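Local coordinates for Alpha/beta hydrolase (Paenibacillus sp. VTT E-133280, PDB 6TJ2), which probably hydrolyses ester substrates such as methyl salicylate, as an extracellular alpha/beta-hydrolase that resembles tobacco salicylic acid binding protein 2, at residues 49-54 and 80-85; 62-67 and 72-77; 114-119 and 262-267. One frame throughout, in Å; residues are numbered along the deposited sequence.

From the N terminus, strand 46-50 enters the parallel sheet and runs into the loop of contact 1. Helix 61-69 follows and turns back into edge strand 73-75. Contact 2 (62-67 with 72-77) closes this short loop. It is nested inside the wider loop of contact 1 (49-54 with 80-85), which closes between the loops after strands 46-50 and 73-75. Strand 111-117 comes later, on the other side of strand 46-50. Contact 3 (114-119 with 262-267) follows in series and spans more than 140 residues to the loop after strand 256-260. Strand 46-50 touches both neighbours: L49 N lies 2.9 Å from Y75 O, and I50 N lies 2.8 Å from L114 O.

Contact 1: 49-54 and 80-85; sequences LIHGSW and AGHGAD
H51 and H82 meet ring to ring. CE1 of H51 lies 3.8 Å from CD2 and 4.0 Å from CB of H82. H82 thus approaches the edge of the H51 ring, near its plane. The planes are inclined at 51° and the centroids are 5.6 Å apart, an oblique pair. The first torsion of H51 (chi1 69°) sets CG between its own N and carbonyl carbon and brings the ring up to the 80-85 loop. Y79 touches both histidines, stacking on the H51 ring.

The contact sits where strand 46-50 ends in the HGSW loop. In alpha/beta hydrolases this HG loop commonly borders the oxyanion hole.

Hydrogen bonds within each segment and to acidic residues hold both rings. H51 ND1 donates to G52 O at 2.7 Å, in the carbonyl plane and on a lone pair. H51 NE2 bonds to E78. H82 ND1 donates to A80 O at 2.8 Å. A80 O lies near the H82 ring plane, though the donor is tilted from the carbonyl plane. E205 joins the two segments, accepting from H82 NE2 and W54 N. Within 80-85, a type II' turn runs from H82 to D85, and D85 OD2 accepts from G81 N at 2.8 Å.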
loop_
_atom_site.group_PDB
_atom_site.type_symbol
_atom_site.label_atom_id
_atom_site.label_comp_id
_atom_site.label_asym_id
_atom_site.label_seq_id
_atom_site.Cartn_x
_atom_site.Cartn_y
_atom_site.Cartn_z
ATOM N N LEU A 49 5.972 21.476 -15.677
ATOM C CA LEU A 49 4.862 20.844 -14.937
ATOM C C LEU A 49 3.596 20.959 -15.769
ATOM O O LEU A 49 3.239 22.086 -16.114
ATOM C CB LEU A 49 4.648 21.457 -13.568
ATOM C CG LEU A 49 5.896 21.568 -12.689
ATOM C CD1 LEU A 49 5.522 22.202 -11.387
ATOM C CD2 LEU A 49 6.515 20.201 -12.419
ATOM N N ILE A 50 2.960 19.839 -16.045
ATOM C CA ILE A 50 1.734 19.730 -16.888
ATOM C C ILE A 50 0.583 19.300 -16.007
ATOM O O ILE A 50 0.565 18.156 -15.523
ATOM C CB ILE A 50 1.984 18.769 -18.047
ATOM C CG1 ILE A 50 3.248 19.102 -18.851
ATOM C CG2 ILE A 50 0.715 18.696 -18.898
ATOM C CD1 ILE A 50 3.255 20.528 -19.425
ATOM N N HIS A 51 -0.366 20.204 -15.803
ATOM C CA HIS A 51 -1.563 19.904 -15.017
ATOM C C HIS A 51 -2.456 18.908 -15.768
ATOM O O HIS A 51 -2.304 18.723 -16.985
ATOM C CB HIS A 51 -2.331 21.147 -14.624
ATOM C CG HIS A 51 -3.011 21.876 -15.755
ATOM N ND1 HIS A 51 -4.180 21.416 -16.325
ATOM C CD2 HIS A 51 -2.663 22.982 -16.444
ATOM C CE1 HIS A 51 -4.558 22.256 -17.285
ATOM N NE2 HIS A 51 -3.647 23.216 -17.389
ATOM N N GLY A 52 -3.428 18.401 -15.049
ATOM C CA GLY A 52 -4.423 17.503 -15.603
ATOM C C GLY A 52 -5.778 18.150 -15.743
ATOM O O GLY A 52 -5.892 19.387 -15.889
ATOM N N SER A 53 -6.807 17.339 -15.813
ATOM C CA SER A 53 -8.183 17.803 -16.076
ATOM C C SER A 53 -8.763 18.503 -14.846
ATOM O O SER A 53 -8.309 18.298 -13.672
ATOM C CB SER A 53 -9.060 16.670 -16.513
ATOM O OG SER A 53 -8.604 16.087 -17.700
ATOM N N TRP A 54 -9.754 19.349 -15.065
ATOM C CA TRP A 54 -10.450 20.062 -13.976
ATOM C C TRP A 54 -9.401 20.912 -13.225
ATOM O O TRP A 54 -9.459 20.981 -11.997
ATOM C CB TRP A 54 -11.212 19.123 -13.061
ATOM C CG TRP A 54 -12.168 18.249 -13.783
ATOM C CD1 TRP A 54 -13.316 18.634 -14.421
ATOM C CD2 TRP A 54 -12.008 16.868 -14.115
ATOM N NE1 TRP A 54 -13.896 17.574 -15.062
ATOM C CE2 TRP A 54 -13.108 16.463 -14.890
ATOM C CE3 TRP A 54 -11.037 15.920 -13.741
ATOM C CZ2 TRP A 54 -13.211 15.159 -15.387
ATOM C CZ3 TRP A 54 -11.167 14.641 -14.214
ATOM C CH2 TRP A 54 -12.227 14.278 -15.008
ATOM N N ALA A 80 -4.015 24.224 -24.499
ATOM C CA ALA A 80 -5.197 24.557 -25.315
ATOM C C ALA A 80 -6.480 24.132 -24.603
ATOM O O ALA A 80 -6.551 23.066 -23.969
ATOM C CB ALA A 80 -5.102 23.941 -26.669
ATOM N N GLY A 81 -7.485 25.005 -24.673
ATOM C CA GLY A 81 -8.815 24.745 -24.126
ATOM C C GLY A 81 -8.876 24.757 -22.613
ATOM O O GLY A 81 -9.910 24.401 -22.033
ATOM N N HIS A 82 -7.793 25.185 -21.969
ATOM C CA HIS A 82 -7.699 25.259 -20.507
ATOM C C HIS A 82 -7.232 26.652 -20.109
ATOM O O HIS A 82 -6.755 27.435 -20.944
ATOM C CB HIS A 82 -6.773 24.170 -19.959
ATOM C CG HIS A 82 -7.297 22.799 -20.202
ATOM N ND1 HIS A 82 -7.395 22.235 -21.465
ATOM C CD2 HIS A 82 -7.717 21.879 -19.330
ATOM C CE1 HIS A 82 -7.905 20.992 -21.320
ATOM N NE2 HIS A 82 -8.106 20.750 -20.029
ATOM N N GLY A 83 -7.452 26.990 -18.862
ATOM C CA GLY A 83 -7.213 28.367 -18.398
ATOM C C GLY A 83 -8.115 29.316 -19.126
ATOM O O GLY A 83 -9.330 29.063 -19.246
ATOM N N ALA A 84 -7.581 30.421 -19.570
ATOM C CA ALA A 84 -8.384 31.431 -20.255
ATOM C C ALA A 84 -8.687 31.011 -21.691
ATOM O O ALA A 84 -9.494 31.684 -22.328
ATOM C CB ALA A 84 -7.683 32.768 -20.153
ATOM N N ASP A 85 -8.080 29.981 -22.264
ATOM C CA ASP A 85 -8.323 29.583 -23.686
ATOM C C ASP A 85 -9.634 28.787 -23.787
ATOM O O ASP A 85 -9.677 27.646 -23.339
ATOM C CB ASP A 85 -7.197 28.758 -24.298
ATOM C CG ASP A 85 -7.378 28.475 -25.776
ATOM O OD1 ASP A 85 -7.564 29.476 -26.535
ATOM O OD2 ASP A 85 -7.382 27.325 -26.201
#

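Contact 2: 62-67 and 72-77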
loop_
_atom_site.group_PDB
_atom_site.type_symbol
_atom_site.label_atom_id
_atom_site.label_comp_id
_atom_site.label_asym_id
_atom_site.label_seq_id
_atom_site.Cartn_x
_atom_site.Cartn_y
_atom_site.Cartn_z
ATOM N N GLU A 62 1.646 26.782 -5.506
ATOM C CA GLU A 62 2.355 26.642 -4.195
ATOM C C GLU A 62 3.566 25.741 -4.365
ATOM O O GLU A 62 4.650 25.998 -3.817
ATOM C CB GLU A 62 1.409 26.135 -3.117
ATOM C CG GLU A 62 0.211 27.048 -2.807
ATOM C CD GLU A 62 -0.961 27.010 -3.769
ATOM O OE1 GLU A 62 -1.018 26.180 -4.726
ATOM O OE2 GLU A 62 -1.887 27.868 -3.567
ATOM N N THR A 63 3.377 24.611 -4.998
ATOM C CA THR A 63 4.464 23.631 -5.153
ATOM C C THR A 63 5.564 24.183 -6.030
ATOM O O THR A 63 6.783 24.007 -5.720
ATOM C CB THR A 63 3.892 22.295 -5.621
ATOM O OG1 THR A 63 3.115 21.682 -4.585
ATOM C CG2 THR A 63 4.971 21.351 -6.048
ATOM N N ALA A 64 5.220 24.878 -7.112
ATOM C CA ALA A 64 6.263 25.505 -7.949
ATOM C C ALA A 64 7.081 26.543 -7.147
ATOM O O ALA A 64 8.280 26.581 -7.326
ATOM C CB ALA A 64 5.598 26.133 -9.178
ATOM N N SER A 65 6.393 27.311 -6.332
ATOM C CA SER A 65 7.068 28.330 -5.491
ATOM C C SER A 65 8.059 27.619 -4.574
ATOM O O SER A 65 9.227 28.072 -4.425
ATOM C CB SER A 65 6.093 29.072 -4.667
ATOM O OG SER A 65 6.753 29.919 -3.761
ATOM N N GLU A 66 7.697 26.490 -3.983
ATOM C CA GLU A 66 8.635 25.749 -3.087
ATOM C C GLU A 66 9.784 25.153 -3.883
ATOM O O GLU A 66 10.922 25.088 -3.376
ATOM C CB GLU A 66 7.877 24.723 -2.245
ATOM C CG GLU A 66 6.952 25.354 -1.233
ATOM C CD GLU A 66 7.612 26.227 -0.188
ATOM O OE1 GLU A 66 8.690 25.850 0.257
ATOM O OE2 GLU A 66 6.968 27.226 0.220
ATOM N N LEU A 67 9.552 24.640 -5.080
ATOM C CA LEU A 67 10.643 24.151 -5.937
ATOM C C LEU A 67 11.619 25.271 -6.260
ATOM O O LEU A 67 12.856 25.012 -6.239
ATOM C CB LEU A 67 10.099 23.531 -7.217
ATOM C CG LEU A 67 9.564 22.121 -7.091
ATOM C CD1 LEU A 67 8.762 21.766 -8.363
ATOM C CD2 LEU A 67 10.665 21.124 -6.850
ATOM N N HIS A 72 15.511 25.308 -8.035
ATOM C CA HIS A 72 15.101 24.723 -9.321
ATOM C C HIS A 72 14.366 25.754 -10.195
ATOM O O HIS A 72 13.710 26.679 -9.668
ATOM C CB HIS A 72 14.254 23.464 -9.036
ATOM C CG HIS A 72 14.974 22.522 -8.142
ATOM N ND1 HIS A 72 16.201 22.010 -8.492
ATOM C CD2 HIS A 72 14.692 22.096 -6.897
ATOM C CE1 HIS A 72 16.609 21.198 -7.506
ATOM N NE2 HIS A 72 15.708 21.247 -6.543
ATOM N N THR A 73 14.450 25.550 -11.478
ATOM C CA THR A 73 13.730 26.347 -12.477
ATOM C C THR A 73 12.420 25.609 -12.801
ATOM O O THR A 73 12.462 24.390 -12.975
ATOM C CB THR A 73 14.575 26.567 -13.718
ATOM O OG1 THR A 73 15.751 27.272 -13.293
ATOM C CG2 THR A 73 13.857 27.404 -14.754
ATOM N N VAL A 74 11.315 26.324 -12.754
ATOM C CA VAL A 74 9.998 25.649 -12.885
ATOM C C VAL A 74 9.149 26.409 -13.906
ATOM O O VAL A 74 8.887 27.616 -13.705
ATOM C CB VAL A 74 9.261 25.543 -11.554
ATOM C CG1 VAL A 74 7.965 24.768 -11.718
ATOM C CG2 VAL A 74 10.129 24.928 -10.463
ATOM N N TYR A 75 8.705 25.727 -14.933
ATOM C CA TYR A 75 7.760 26.245 -15.960
ATOM C C TYR A 75 6.424 25.545 -15.759
ATOM O O TYR A 75 6.391 24.299 -15.578
ATOM C CB TYR A 75 8.281 26.004 -17.364
ATOM C CG TYR A 75 9.575 26.702 -17.646
ATOM C CD1 TYR A 75 10.789 26.031 -17.544
ATOM C CD2 TYR A 75 9.594 28.040 -17.953
ATOM C CE1 TYR A 75 11.998 26.670 -17.748
ATOM C CE2 TYR A 75 10.796 28.675 -18.203
ATOM C CZ TYR A 75 11.983 28.000 -18.102
ATOM O OH TYR A 75 13.175 28.657 -18.355
ATOM N N THR A 76 5.345 26.287 -15.713
ATOM C CA THR A 76 3.963 25.762 -15.568
ATOM C C THR A 76 3.093 26.276 -16.715
ATOM O O THR A 76 2.275 27.156 -16.494
ATOM C CB THR A 76 3.367 26.132 -14.220
ATOM O OG1 THR A 76 3.291 27.547 -14.022
ATOM C CG2 THR A 76 4.222 25.587 -13.096
ATOM N N PRO A 77 3.263 25.744 -17.914
ATOM C CA PRO A 77 2.505 26.246 -19.066
ATOM C C PRO A 77 1.021 25.961 -18.913
ATOM O O PRO A 77 0.615 24.886 -18.412
ATOM C CB PRO A 77 3.096 25.457 -20.237
ATOM C CG PRO A 77 3.647 24.196 -19.607
ATOM C CD PRO A 77 4.171 24.660 -18.277
#
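V74 takes part in both main apolar pairs, and its first torsion places both methyls. CG1 stands anti to the backbone N (chi1 -176°), and CG2 anti to the carbonyl carbon. From there CG1 reaches CB of A64 at 3.7 Å. CG2 reaches CB of L67 at 3.5 Å and also lies near CD1 of L67. The two V74 branches therefore address two helix residues three positions apart, on one side of helix 61-69. The L67 and V74 side chains cross at about a right angle.

At one end, T76 brings its CG2 methyl to 4.2 Å from A64 CB, a looser touch.

At the other end the contact becomes polar. H72 N donates to L67 O at 3.2 Å, with an N-H...O angle of 153°. The donor is tilted 29° from the carbonyl plane. H72 also sets its CB and CD2 close to the same oxygen, CD2 of H72 lying 3.5 Å from L67 O. The L67 and H72 side chains cross at a slant, with CD2 of L67 at 4.1 Å from CD2 of H72. L45 N, just before strand 46-50, donates to the ring's ND1.

The segments belong to a beta-alpha-beta unit: strand 46-50, helix 61-69 and strand 73-75. Here the helix packs on the edge strand that it leads into. V74 also touches L49 of strand 46-50, and T63 reaches helix 272-283.

The chemistry is mainly hydrophobic. Small apolar groups at A64 and V74, with the CB of L67, let helix and strand pack closely without a polar partner. The one hydrogen bond across these two segments pairs a helix carbonyl with the N-H just before the strand, so it ties the two elements together where the chain turns between them.

Contact 3: 114-119 and 262-267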
loop_
_atom_site.group_PDB
_atom_site.type_symbol
_atom_site.label_atom_id
_atom_site.label_comp_id
_atom_site.label_asym_id
_atom_site.label_seq_id
_atom_site.Cartn_x
_atom_site.Cartn_y
_atom_site.Cartn_z
ATOM N N LEU A 114 7.042 16.653 -16.183
ATOM C CA LEU A 114 6.230 16.038 -15.097
ATOM C C LEU A 114 4.775 16.298 -15.369
ATOM O O LEU A 114 4.413 17.478 -15.558
ATOM C CB LEU A 114 6.717 16.590 -13.763
ATOM C CG LEU A 114 6.102 15.977 -12.496
ATOM C CD1 LEU A 114 7.090 16.135 -11.338
ATOM C CD2 LEU A 114 4.750 16.565 -12.171
ATOM N N GLY A 115 3.948 15.272 -15.352
ATOM C CA GLY A 115 2.495 15.408 -15.570
ATOM C C GLY A 115 1.728 14.840 -14.419
ATOM O O GLY A 115 2.163 13.854 -13.816
ATOM N N HIS A 116 0.614 15.472 -14.071
ATOM C CA HIS A 116 -0.370 15.022 -13.067
ATOM C C HIS A 116 -1.635 14.608 -13.772
ATOM O O HIS A 116 -2.035 15.294 -14.723
ATOM C CB HIS A 116 -0.583 16.111 -12.048
ATOM C CG HIS A 116 -1.551 15.812 -10.971
ATOM N ND1 HIS A 116 -2.848 16.130 -11.063
ATOM C CD2 HIS A 116 -1.378 15.234 -9.753
ATOM C CE1 HIS A 116 -3.465 15.830 -9.930
ATOM N NE2 HIS A 116 -2.580 15.307 -9.122
ATOM N N SER A 117 -2.257 13.514 -13.340
ATOM C CA SER A 117 -3.550 13.022 -13.859
ATOM C C SER A 117 -3.565 12.947 -15.392
ATOM O O SER A 117 -2.717 12.259 -15.988
ATOM C CB SER A 117 -4.695 13.738 -13.186
ATOM O OG SER A 117 -4.665 15.139 -13.345
ATOM N N PHE A 118 -4.546 13.538 -16.074
ATOM C CA PHE A 118 -4.670 13.556 -17.542
ATOM C C PHE A 118 -3.362 14.056 -18.126
ATOM O O PHE A 118 -2.981 13.717 -19.258
ATOM C CB PHE A 118 -5.817 14.485 -17.923
ATOM C CG PHE A 118 -5.857 14.927 -19.366
ATOM C CD1 PHE A 118 -6.288 14.082 -20.376
ATOM C CD2 PHE A 118 -5.363 16.164 -19.760
ATOM C CE1 PHE A 118 -6.264 14.467 -21.711
ATOM C CE2 PHE A 118 -5.329 16.553 -21.103
ATOM C CZ PHE A 118 -5.782 15.698 -22.071
ATOM N N GLY A 119 -2.634 14.910 -17.415
ATOM C CA GLY A 119 -1.326 15.364 -17.827
ATOM C C GLY A 119 -0.324 14.258 -18.117
ATOM O O GLY A 119 0.599 14.486 -18.898
ATOM N N GLY A 262 -0.584 11.700 0.621
ATOM C CA GLY A 262 -1.504 12.713 0.125
ATOM C C GLY A 262 -2.545 12.165 -0.810
ATOM O O GLY A 262 -2.715 10.975 -0.937
ATOM N N ASP A 263 -3.241 13.103 -1.453
ATOM C CA ASP A 263 -4.379 12.759 -2.339
ATOM C C ASP A 263 -4.259 13.509 -3.660
ATOM O O ASP A 263 -3.211 14.069 -3.961
ATOM C CB ASP A 263 -5.688 13.024 -1.591
ATOM C CG ASP A 263 -5.931 14.493 -1.367
ATOM O OD1 ASP A 263 -5.227 15.338 -2.004
ATOM O OD2 ASP A 263 -6.887 14.799 -0.571
ATOM N N HIS A 264 -5.289 13.449 -4.485
ATOM C CA HIS A 264 -5.152 13.960 -5.848
ATOM C C HIS A 264 -4.953 15.469 -5.914
ATOM O O HIS A 264 -4.092 15.916 -6.679
ATOM C CB HIS A 264 -6.393 13.556 -6.664
ATOM C CG HIS A 264 -6.156 13.517 -8.126
ATOM N ND1 HIS A 264 -5.187 12.736 -8.675
ATOM C CD2 HIS A 264 -6.797 14.110 -9.178
ATOM C CE1 HIS A 264 -5.267 12.793 -9.987
ATOM N NE2 HIS A 264 -6.220 13.639 -10.352
ATOM N N MET A 265 -5.743 16.239 -5.193
ATOM C CA MET A 265 -5.720 17.723 -5.407
ATOM C C MET A 265 -5.553 18.531 -4.126
ATOM O O MET A 265 -5.390 19.755 -4.261
ATOM C CB MET A 265 -6.957 18.178 -6.167
ATOM C CG MET A 265 -7.018 17.556 -7.511
ATOM S SD MET A 265 -8.211 18.439 -8.532
ATOM C CE MET A 265 -7.735 17.910 -10.169
ATOM N N THR A 266 -5.469 17.952 -2.939
ATOM C CA THR A 266 -5.248 18.765 -1.710
ATOM C C THR A 266 -3.756 19.062 -1.544
ATOM O O THR A 266 -3.347 20.195 -1.251
ATOM C CB THR A 266 -5.725 17.984 -0.483
ATOM O OG1 THR A 266 -7.083 17.585 -0.671
ATOM C CG2 THR A 266 -5.564 18.755 0.805
ATOM N N THR A 267 -2.932 18.029 -1.648
ATOM C CA THR A 267 -1.584 18.046 -1.055
ATOM C C THR A 267 -0.680 19.016 -1.756
ATOM O O THR A 267 0.183 19.633 -1.103
ATOM C CB THR A 267 -1.040 16.619 -1.038
ATOM O OG1 THR A 267 -2.086 15.714 -0.654
ATOM C CG2 THR A 267 0.143 16.444 -0.092
HETATM O O HOH W 1 -1.712 13.985 -6.479
#
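Strand 111-117 ends in a tight type II' turn from H116 to G119, with S117 at a positive phi (50°), and the CA atoms of S117 and H264 are 8.2 Å apart. CE1 of H116 sits 3.5 Å above the centre of one face of the H264 ring. The CG of H116 stands anti to the backbone N, which carries its ring to H264. The two planes are inclined at 33°, an oblique pair. S117 comes at the H264 ring edge instead, near its plane, with its CB 3.2 Å from H264 NE2. The S117 OG lies 3.7 Å from that nitrogen.

The geometry fits a nucleophile elbow, in the sequence G-H-S-F-G, with its strained turn. S117, H264 and D234 are arranged like the catalytic triad of this family. H264 ND1 bonds to D234, consistent with a charge relay, and NE2 lies on the S117 side.

Next to CE1, H116 NE2 donates a weak, bent bond (128°) to H264 O at 2.9 Å. A water in the H116 ring plane is hydrogen-bonded to H116 NE2 and donates to D263 O.

D263 steadies the histidine loop. Its OD1 accepts from T266 N at 2.8 Å, an Asx motif. OD2 accepts from T266 OG1 through the syn lone pair, and D263 N donates to T267 OG1.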